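Water stress and hypersensitive response domain-containing protein (Archaeoglobus fulgidus DSM 4304, PDB 3BUT) is of unknown function but has a beta-rich fold of the late embryogenesis abundant LEA_2 family and probably binds lipid. Local coordinates at residues Ile43-Gly47 and Val48-Asp52. The protein carries 4 engineered substitutions. Residues are numbered along the deposited sequence; the frame is centred on the assembly and turned at random.
Sequences IEMNG and VKVAD
I43 lies across from both V50 and A51 in a beta hairpin whose type I' turn, M45 to V48, joins strands 34-45 and 48-61, and whose second strand carries a classic bulge. The bulge shows in the hydrogen bonds to I43 O: V50 N approaches at 2.9 Å, nearly in line with the carbonyl but with its N-H bent (131°), while A51 N gives a longer bond of 3.3 Å to a lone pair of the same oxygen. I43 N returns a bond to A51 O. From CB outward, the I43 side chain divides its contacts between the two bulge residues. CB sits 3.8 Å from A51 CB; CG1, beside its own backbone N (chi1 -59°), and then CD1 stay over that methyl, whereas CG2 turns to V50 CG2 at 3.7 Å. The selenium of the selenomethionine M45 also rests on V50 CG2, the two side chains crossing at about a right angle. W83 of helix 83-89 touches M45 and V50, and V98 touches I43; all three are buried. E44 and K49 lie on the other face, where E44 OE1 forms a salt bridge with R97 NH1. At the turn, M45 N bonds V48 O almost straight (169°), and E44 CA adds a CA-H...O contact to that oxygen at 3.3 Å.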
loop_
_atom_site.group_PDB
_atom_site.type_symbol
_atom_site.label_atom_id
_atom_site.label_comp_id
_atom_site.label_asym_id
_atom_site.label_seq_id
_atom_site.Cartn_x
_atom_site.Cartn_y
_atom_site.Cartn_z
ATOM N N ILE A 43 -10.083 -12.449 0.162
ATOM C CA ILE A 43 -9.009 -11.835 0.941
ATOM C C ILE A 43 -9.587 -10.704 1.790
ATOM O O ILE A 43 -10.182 -9.769 1.263
ATOM C CB ILE A 43 -7.855 -11.304 0.060
ATOM C CG1 ILE A 43 -7.240 -12.443 -0.776
ATOM C CG2 ILE A 43 -6.782 -10.637 0.930
ATOM C CD1 ILE A 43 -6.203 -11.995 -1.785
ATOM N N GLU A 44 -9.445 -10.817 3.107
ATOM C CA GLU A 44 -9.872 -9.765 4.020
ATOM C C GLU A 44 -8.660 -9.150 4.683
ATOM O O GLU A 44 -7.726 -9.852 5.064
ATOM C CB GLU A 44 -10.853 -10.292 5.076
ATOM C CG GLU A 44 -12.219 -10.662 4.528
ATOM C CD GLU A 44 -13.289 -10.779 5.600
ATOM O OE1 GLU A 44 -13.177 -10.110 6.651
ATOM O OE2 GLU A 44 -14.257 -11.536 5.380
HETATM N N MSE A 45 -8.672 -7.825 4.786
HETATM C CA MSE A 45 -7.603 -7.065 5.419
HETATM C C MSE A 45 -8.258 -6.080 6.391
HETATM O O MSE A 45 -8.972 -5.171 5.965
HETATM C CB MSE A 45 -6.771 -6.335 4.358
HETATM C CG MSE A 45 -6.095 -7.255 3.337
HETATM SE SE MSE A 45 -5.191 -6.322 1.891
HETATM C CE MSE A 45 -3.522 -5.870 2.792
ATOM N N ASN A 46 -8.030 -6.291 7.689
ATOM C CA ASN A 46 -8.738 -5.592 8.788
ATOM C C ASN A 46 -10.268 -5.538 8.682
ATOM O O ASN A 46 -10.884 -4.533 9.039
ATOM C CB ASN A 46 -8.201 -4.173 8.987
ATOM C CG ASN A 46 -6.728 -4.136 9.307
ATOM O OD1 ASN A 46 -6.192 -5.027 9.972
ATOM N ND2 ASN A 46 -6.062 -3.080 8.854
ATOM N N GLY A 47 -10.877 -6.612 8.193
ATOM C CA GLY A 47 -12.323 -6.640 8.005
ATOM C C GLY A 47 -12.834 -5.908 6.773
ATOM O O GLY A 47 -14.040 -5.783 6.587
ATOM N N VAL A 48 -11.929 -5.407 5.936
ATOM C CA VAL A 48 -12.301 -4.946 4.601
ATOM C C VAL A 48 -12.110 -6.120 3.640
ATOM O O VAL A 48 -11.023 -6.689 3.564
ATOM C CB VAL A 48 -11.443 -3.743 4.133
ATOM C CG1 VAL A 48 -11.870 -3.275 2.746
ATOM C CG2 VAL A 48 -11.530 -2.594 5.125
ATOM N N LYS A 49 -13.166 -6.490 2.925
ATOM C CA LYS A 49 -13.087 -7.580 1.954
ATOM C C LYS A 49 -12.557 -7.066 0.617
ATOM O O LYS A 49 -13.320 -6.594 -0.227
ATOM C CB LYS A 49 -14.448 -8.257 1.787
ATOM C CG LYS A 49 -14.390 -9.602 1.078
ATOM C CD LYS A 49 -15.588 -10.484 1.416
ATOM C CE LYS A 49 -16.870 -10.007 0.742
ATOM N NZ LYS A 49 -18.001 -10.940 1.020
ATOM N N VAL A 50 -11.243 -7.173 0.440
ATOM C CA VAL A 50 -10.548 -6.590 -0.712
ATOM C C VAL A 50 -10.560 -7.484 -1.963
ATOM O O VAL A 50 -10.286 -7.012 -3.069
ATOM C CB VAL A 50 -9.094 -6.157 -0.362
ATOM C CG1 VAL A 50 -9.090 -5.118 0.743
ATOM C CG2 VAL A 50 -8.264 -7.346 0.047
ATOM N N ALA A 51 -10.870 -8.767 -1.775
ATOM C CA ALA A 51 -11.030 -9.720 -2.875
ATOM C C ALA A 51 -12.104 -10.747 -2.537
ATOM O O ALA A 51 -12.205 -11.204 -1.396
ATOM C CB ALA A 51 -9.714 -10.418 -3.184
ATOM N N ASP A 52 -12.895 -11.104 -3.544
ATOM C CA ASP A 52 -14.010 -12.030 -3.406
ATOM C C ASP A 52 -14.391 -12.498 -4.802
ATOM O O ASP A 52 -15.115 -11.805 -5.521
ATOM C CB ASP A 52 -15.196 -11.318 -2.741
ATOM C CG ASP A 52 -16.405 -12.214 -2.561
ATOM O OD1 ASP A 52 -16.237 -13.372 -2.128
ATOM O OD2 ASP A 52 -17.531 -11.749 -2.840
#